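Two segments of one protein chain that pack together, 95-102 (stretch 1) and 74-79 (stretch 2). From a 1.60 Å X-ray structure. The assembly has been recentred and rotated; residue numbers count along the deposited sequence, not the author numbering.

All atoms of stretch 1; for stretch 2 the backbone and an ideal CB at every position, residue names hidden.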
# COMPACT_ATOMS: atom_id res chain seq x y z
N THR A 95 5.36 8.52 -2.52
CA THR A 95 5.51 8.43 -1.07
C THR A 95 4.22 8.93 -0.43
O THR A 95 3.81 10.07 -0.65
CB THR A 95 6.72 9.24 -0.54
OG1 THR A 95 7.94 8.70 -1.07
CG2 THR A 95 6.78 9.18 0.99
N ILE A 96 3.60 8.05 0.35
CA ILE A 96 2.42 8.40 1.11
C ILE A 96 2.81 8.33 2.57
O ILE A 96 3.27 7.29 3.05
CB ILE A 96 1.24 7.44 0.86
CG1 ILE A 96 0.96 7.31 -0.64
CG2 ILE A 96 0.01 7.91 1.64
CD1 ILE A 96 -0.17 6.33 -0.98
N SER A 97 2.64 9.45 3.25
CA SER A 97 2.98 9.54 4.66
C SER A 97 1.73 9.23 5.48
O SER A 97 0.95 10.12 5.83
CB SER A 97 3.58 10.92 4.98
OG SER A 97 4.71 11.15 4.15
N PHE A 98 1.54 7.95 5.78
CA PHE A 98 0.41 7.53 6.62
C PHE A 98 0.64 7.84 8.10
O PHE A 98 1.78 8.04 8.54
CB PHE A 98 0.16 6.03 6.48
CG PHE A 98 -0.51 5.62 5.20
CD1 PHE A 98 -1.89 5.67 5.08
CD2 PHE A 98 0.24 5.12 4.14
CE1 PHE A 98 -2.51 5.25 3.89
CE2 PHE A 98 -0.37 4.71 2.96
CZ PHE A 98 -1.75 4.79 2.84
N PRO A 99 -0.44 7.88 8.90
CA PRO A 99 -0.26 8.07 10.34
C PRO A 99 0.77 7.14 10.99
O PRO A 99 1.62 7.60 11.77
CB PRO A 99 -1.65 7.79 10.88
CG PRO A 99 -2.54 8.35 9.82
CD PRO A 99 -1.87 7.84 8.54
N LYS A 100 0.72 5.85 10.65
CA LYS A 100 1.50 4.83 11.36
C LYS A 100 2.79 4.38 10.66
O LYS A 100 3.59 3.66 11.24
CB LYS A 100 0.62 3.60 11.65
CG LYS A 100 -0.27 3.77 12.89
CD LYS A 100 -0.69 2.43 13.48
CE LYS A 100 -2.14 2.09 13.12
NZ LYS A 100 -3.09 2.72 14.08
N TYR A 101 2.98 4.79 9.41
CA TYR A 101 4.13 4.31 8.64
C TYR A 101 4.30 5.13 7.38
O TYR A 101 3.39 5.87 6.98
CB TYR A 101 3.98 2.82 8.28
CG TYR A 101 2.71 2.49 7.51
CD1 TYR A 101 2.70 2.44 6.12
CD2 TYR A 101 1.52 2.22 8.18
CE1 TYR A 101 1.53 2.15 5.42
CE2 TYR A 101 0.35 1.93 7.49
CZ TYR A 101 0.36 1.89 6.11
OH TYR A 101 -0.81 1.59 5.44
N GLN A 102 5.48 5.01 6.77
CA GLN A 102 5.75 5.61 5.47
C GLN A 102 5.54 4.56 4.40
O GLN A 102 5.97 3.42 4.58
CB GLN A 102 7.20 6.10 5.39
CG GLN A 102 7.46 7.34 6.22
CD GLN A 102 6.56 8.49 5.81
OE1 GLN A 102 5.66 8.89 6.56
NE2 GLN A 102 6.80 9.02 4.62
N UNK A 74 -8.24 13.95 0.72
CA UNK A 74 -8.89 13.14 1.74
C UNK A 74 -8.53 11.68 1.51
O UNK A 74 -8.74 11.15 0.41
CB UNK A 74 -10.41 13.34 1.72
N UNK A 75 -7.99 11.03 2.54
CA UNK A 75 -7.61 9.62 2.45
C UNK A 75 -8.06 8.84 3.68
O UNK A 75 -8.57 9.42 4.64
CB UNK A 75 -6.10 9.49 2.28
N UNK A 76 -7.90 7.52 3.62
CA UNK A 76 -8.29 6.64 4.73
C UNK A 76 -7.20 5.59 4.92
O UNK A 76 -6.54 5.15 3.97
CB UNK A 76 -9.64 5.98 4.47
N UNK A 77 -7.00 5.19 6.17
CA UNK A 77 -6.09 4.10 6.47
C UNK A 77 -6.82 2.78 6.26
O UNK A 77 -8.05 2.74 6.20
CB UNK A 77 -5.55 4.21 7.90
N UNK A 78 -6.06 1.69 6.17
CA UNK A 78 -6.62 0.34 6.10
C UNK A 78 -7.56 0.07 7.29
O UNK A 78 -8.59 -0.59 7.16
CB UNK A 78 -5.49 -0.70 6.07
N UNK A 79 -7.20 0.60 8.46
CA UNK A 79 -8.00 0.41 9.66
C UNK A 79 -9.23 1.29 9.76
O UNK A 79 -10.01 1.16 10.71
CB UNK A 79 -7.12 0.65 10.89

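Position 74 lies out of reach of stretch 1: nothing there comes within 5.5 Å of its ideal CB, and the extended backbone angles of a strand suit almost any residue. The deposited residue is Asp 74, which takes no part in the contact.

At position 75 the CA-to-CB bond points toward stretch 1, but the ideal CB still has no neighbour within 5.5 Å, so a small side chain would leave a gap. What stretch 1 offers across that gap is hydrocarbon, the CG2 methyl of Ile 96 and, a little nearer the CB, the ring of Phe 98. A long apolar side chain would suit, such as leucine, isoleucine or methionine. The residue is Met 75. With chi1 m and chi2 t, the chain extends across the space and brings SD to 4.5 Å from Ile 96 CG2, a loose apolar contact.

At position 76 the CA-to-CB bond points away, and the strand backbone itself faces stretch 1. Its O lies at the edge of the Phe 98 ring, near the ring plane, 4.0 Å from Phe 98 CE1. The ring edge carries slightly positive hydrogens, so a carbonyl is an agreeable neighbour there, though this is no hydrogen bond. The side chain is left free, and polar, charged or beta-branched residues would all serve. It is Glu 76, whose nearest side-chain atom, CB, is 7.2 Å from Phe 98 CE1.

Position 77 has the closest CA pairing between the stretches, 7.4 Å from its CA to that of Phe 98. The CA-to-CB bond runs sideways, yet the ideal CB is already 4.8 Å from Phe 98 CD1 and 5.2 Å from Pro 99 CD. A short side chain with a carbon beyond CB could fill the remaining space against these two carbon surfaces; valine, threonine or isoleucine are reasonable candidates. The residue is Thr 77, with chi1 p. Its CG2 sits 3.9 Å from Pro 99 CD and 4.4 Å from Phe 98 CD1, while OG1 hydrogen-bonds just outside the stretches.

Position 78 also points sideways, with phi/psi of -56/-36, which mark a turn. Tyr 101 OH lies 5.3 Å from the ideal CB, so a modest apolar group or a polar one able to reach the hydroxyl could fit. It is Val 78, chi1 t, whose CG2 comes to 4.3 Å from Tyr 101 OH. The polar link is left to water 1, which accepts from Val 78 N at 3.2 Å and hydrogen-bonds to Tyr 101 OH at 2.7 Å.

At position 79 an ideal CB would point toward stretch 1, with room for it, and Lys 100 NZ lies 5.5 Å from that CB, so an acidic or polar side chain such as aspartate, asparagine or serine would suit as well as a small one. The residue is Gly 79; neither its phi/psi of -79/-5 nor stretch 1 requires glycine, which leaves the space near Lys 100 NZ unfilled.

Stretch 2 74-79: DMETVG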
# COMPACT_ATOMS: atom_id res chain seq x y z
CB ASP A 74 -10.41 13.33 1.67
CG ASP A 74 -10.85 14.72 2.09
OD1 ASP A 74 -10.23 15.32 2.99
OD2 ASP A 74 -11.85 15.23 1.51
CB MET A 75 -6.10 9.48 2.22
CG MET A 75 -5.67 9.83 0.78
SD MET A 75 -3.89 9.87 0.54
CE MET A 75 -3.46 11.42 1.25
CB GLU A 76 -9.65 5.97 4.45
CG GLU A 76 -10.26 5.21 5.64
CD GLU A 76 -11.22 4.09 5.22
OE1 GLU A 76 -10.75 3.00 4.80
OE2 GLU A 76 -12.45 4.30 5.33
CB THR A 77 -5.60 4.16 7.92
OG1 THR A 77 -6.70 3.94 8.80
CG2 THR A 77 -4.97 5.51 8.22
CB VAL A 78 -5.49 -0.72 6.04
CG1 VAL A 78 -6.06 -2.12 6.00
CG2 VAL A 78 -4.58 -0.48 4.83
O HOH W 1 -2.98 2.49 6.67
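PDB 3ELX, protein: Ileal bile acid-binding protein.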